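Local coordinates for protein CalS11 (Micromonospora echinospora, PDB 3TOS) that probably transfers a methyl group from S-adenosylmethionine to an oxygen atom during calicheamicin biosynthesis, at residues T110-V115 / D189-E194. Residues are numbered along the deposited sequence; the frame is centred on the assembly and turned at random. Where two conformers were deposited one is given.
With SAH (S-adenosyl-L-homocysteine), chain O.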
loop_
_atom_site.group_PDB
_atom_site.type_symbol
_atom_site.label_atom_id
_atom_site.label_comp_id
_atom_site.label_asym_id
_atom_site.label_seq_id
_atom_site.Cartn_x
_atom_site.Cartn_y
_atom_site.Cartn_z
ATOM N N THR B 110 31.070 -3.860 -38.877
ATOM C CA THR B 110 31.235 -4.601 -40.141
ATOM C C THR B 110 30.468 -5.911 -40.083
ATOM O O THR B 110 30.731 -6.866 -40.844
ATOM C CB THR B 110 32.731 -4.890 -40.432
ATOM O OG1 THR B 110 33.292 -5.613 -39.337
ATOM C CG2 THR B 110 33.506 -3.598 -40.563
ATOM N N GLY B 111 29.502 -5.983 -39.185
ATOM C CA GLY B 111 28.694 -7.194 -39.138
ATOM C C GLY B 111 29.278 -8.293 -38.290
ATOM O O GLY B 111 30.367 -8.154 -37.725
ATOM N N PHE B 112 28.589 -9.419 -38.214
ATOM C CA PHE B 112 29.131 -10.515 -37.406
ATOM C C PHE B 112 30.562 -10.873 -37.816
ATOM O O PHE B 112 30.831 -11.070 -39.002
ATOM C CB PHE B 112 28.288 -11.803 -37.617
ATOM C CG PHE B 112 26.879 -11.741 -37.125
ATOM C CD1 PHE B 112 26.508 -11.034 -35.994
ATOM C CD2 PHE B 112 25.910 -12.508 -37.779
ATOM C CE1 PHE B 112 25.186 -11.007 -35.561
ATOM C CE2 PHE B 112 24.572 -12.508 -37.329
ATOM C CZ PHE B 112 24.217 -11.760 -36.215
ATOM N N PRO B 113 31.512 -10.985 -36.865
ATOM C CA PRO B 113 32.897 -11.278 -37.302
ATOM C C PRO B 113 33.203 -12.769 -37.511
ATOM O O PRO B 113 34.156 -13.118 -38.229
ATOM C CB PRO B 113 33.747 -10.753 -36.137
ATOM C CG PRO B 113 32.838 -10.984 -34.937
ATOM C CD PRO B 113 31.434 -10.674 -35.417
ATOM N N ASP B 114 32.414 -13.622 -36.846
ATOM C CA ASP B 114 32.456 -15.076 -37.024
ATOM C C ASP B 114 31.160 -15.571 -36.448
ATOM O O ASP B 114 30.470 -14.798 -35.736
ATOM C CB ASP B 114 33.628 -15.693 -36.256
ATOM C CG ASP B 114 33.775 -15.137 -34.865
ATOM O OD1 ASP B 114 32.839 -15.154 -34.036
ATOM O OD2 ASP B 114 34.840 -14.611 -34.606
ATOM N N VAL B 115 30.778 -16.809 -36.753
ATOM C CA VAL B 115 29.732 -17.386 -35.918
ATOM C C VAL B 115 30.083 -18.785 -35.420
ATOM O O VAL B 115 30.970 -19.448 -35.955
ATOM C CB VAL B 115 28.345 -17.410 -36.657
ATOM C CG1 VAL B 115 27.999 -16.031 -37.233
ATOM C CG2 VAL B 115 28.320 -18.448 -37.784
ATOM N N ASP B 189 22.729 -7.107 -27.438
ATOM C CA ASP B 189 22.094 -7.265 -28.746
ATOM C C ASP B 189 23.101 -7.721 -29.797
ATOM O O ASP B 189 23.129 -7.223 -30.947
ATOM C CB ASP B 189 21.430 -5.954 -29.205
ATOM C CG ASP B 189 20.384 -6.174 -30.283
ATOM O OD1 ASP B 189 20.125 -7.334 -30.633
ATOM O OD2 ASP B 189 19.820 -5.162 -30.775
ATOM N N LEU B 190 23.912 -8.718 -29.427
ATOM C CA LEU B 190 24.921 -9.254 -30.354
ATOM C C LEU B 190 24.433 -10.464 -31.089
ATOM O O LEU B 190 25.087 -10.872 -32.076
ATOM C CB LEU B 190 26.181 -9.700 -29.569
ATOM C CG LEU B 190 26.867 -8.651 -28.689
ATOM C CD1 LEU B 190 27.660 -9.390 -27.595
ATOM C CD2 LEU B 190 27.843 -7.862 -29.574
ATOM N N ASP B 191 23.344 -11.079 -30.602
ATOM C CA ASP B 191 22.754 -12.325 -31.199
ATOM C C ASP B 191 23.530 -13.611 -30.950
ATOM O O ASP B 191 22.934 -14.647 -30.732
ATOM C CB ASP B 191 22.456 -12.179 -32.712
ATOM C CG ASP B 191 21.479 -11.055 -32.981
ATOM O OD1 ASP B 191 20.426 -11.011 -32.288
ATOM O OD2 ASP B 191 21.759 -10.176 -33.849
ATOM N N LEU B 192 24.871 -13.535 -31.008
ATOM C CA LEU B 192 25.731 -14.722 -31.111
ATOM C C LEU B 192 26.202 -15.172 -29.745
ATOM O O LEU B 192 26.494 -14.342 -28.843
ATOM C CB LEU B 192 26.967 -14.384 -31.945
ATOM C CG LEU B 192 26.596 -13.851 -33.330
ATOM C CD1 LEU B 192 27.932 -13.475 -34.027
ATOM C CD2 LEU B 192 25.882 -14.995 -34.126
ATOM N N TYR B 193 26.370 -16.499 -29.630
ATOM C CA TYR B 193 26.803 -17.133 -28.387
ATOM C C TYR B 193 28.159 -16.660 -27.856
ATOM O O TYR B 193 28.237 -16.206 -26.702
ATOM C CB TYR B 193 26.845 -18.646 -28.643
ATOM C CG TYR B 193 27.653 -19.420 -27.628
ATOM C CD1 TYR B 193 27.265 -19.444 -26.290
ATOM C CD2 TYR B 193 28.754 -20.167 -28.028
ATOM C CE1 TYR B 193 27.989 -20.118 -25.347
ATOM C CE2 TYR B 193 29.542 -20.841 -27.068
ATOM C CZ TYR B 193 29.136 -20.810 -25.725
ATOM O OH TYR B 193 29.830 -21.506 -24.746
ATOM N N GLU B 194 29.209 -16.759 -28.655
ATOM C CA GLU B 194 30.590 -16.523 -28.104
ATOM C C GLU B 194 30.799 -15.099 -27.554
ATOM O O GLU B 194 31.295 -14.951 -26.437
ATOM C CB GLU B 194 31.667 -16.871 -29.148
ATOM C CG GLU B 194 31.706 -18.357 -29.417
ATOM C CD GLU B 194 32.897 -18.759 -30.251
ATOM O OE1 GLU B 194 33.944 -18.035 -30.218
ATOM O OE2 GLU B 194 32.870 -19.826 -30.873
HETATM N N SAH O . 20.940 -2.764 -31.496
HETATM C CA SAH O . 20.751 -2.679 -32.981
HETATM C CB SAH O . 20.800 -4.034 -33.667
HETATM C CG SAH O . 22.190 -4.695 -33.553
HETATM S SD SAH O . 22.335 -5.991 -34.766
HETATM C C SAH O . 19.375 -2.054 -33.203
HETATM O O SAH O . 18.963 -1.821 -34.381
HETATM O OXT SAH O . 18.691 -1.658 -32.251
HETATM C "C5'" SAH O . 23.641 -7.031 -34.093
HETATM C "C4'" SAH O . 25.036 -6.324 -33.999
HETATM O "O4'" SAH O . 25.904 -7.134 -33.194
HETATM C "C3'" SAH O . 25.673 -6.259 -35.395
HETATM O "O3'" SAH O . 25.869 -4.878 -35.792
HETATM C "C2'" SAH O . 26.962 -7.042 -35.215
HETATM O "O2'" SAH O . 28.092 -6.540 -35.957
HETATM C "C1'" SAH O . 27.197 -6.937 -33.689
HETATM N N9 SAH O . 28.068 -8.024 -33.181
HETATM C C8 SAH O . 27.816 -9.360 -33.163
HETATM N N7 SAH O . 28.932 -9.957 -32.672
HETATM C C5 SAH O . 29.874 -9.031 -32.400
HETATM C C6 SAH O . 31.240 -9.065 -31.863
HETATM N N6 SAH O . 31.835 -10.250 -31.593
HETATM N N1 SAH O . 31.858 -7.868 -31.707
HETATM C C2 SAH O . 31.245 -6.683 -32.005
HETATM N N3 SAH O . 30.020 -6.578 -32.566
HETATM C C4 SAH O . 29.303 -7.749 -32.708
HETATM O O HOH W 1 33.191 -19.333 -34.082
#
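The Phe-112 ring packs against Leu-190, Asp-191 and Leu-192. At the start of the second segment, Asp-189 OD2 accepts a hydrogen bond from the amino group N of S-adenosylhomocysteine (2.7 Å). Leu-190 meets the ring through its backbone: Leu-190 O lies 3.5 Å from Phe-112 CE1. The same oxygen approaches C8 of the ligand, and Leu-190 CD2 packs on the adenine at C4, 3.5 Å away. Asp-191 comes at the edge of the Phe-112 ring, with OD2 3.8 Å from CZ. Its carboxylate stands nearly perpendicular to the ring, at 86°. Bound glutamate also touches Asp-189 and Asp-191. Leu-192 gives the largest share of the buried surface. Its CG sits over one ring face, offset toward the rim, in a CH-pi contact 4.1 Å from the ring centroid. CD1 reaches Phe-112 CD1 and Asp-114 O, while CD2 packs on Val-115 CG1. Leu-192 is also the N-cap residue of helix 193-203. At Glu-194, a water joins OE2 to Val-115 O, the latter bond weak. Arg-168 bridges to Glu-194 and, in one conformer, to Asp-114, which may offset their like charges. No direct hydrogen bond joins the segments. Apolar packing, ligand, water and Arg-168 link them, consistent with a shared cofactor-pocket wall in this Rossmann-like domain.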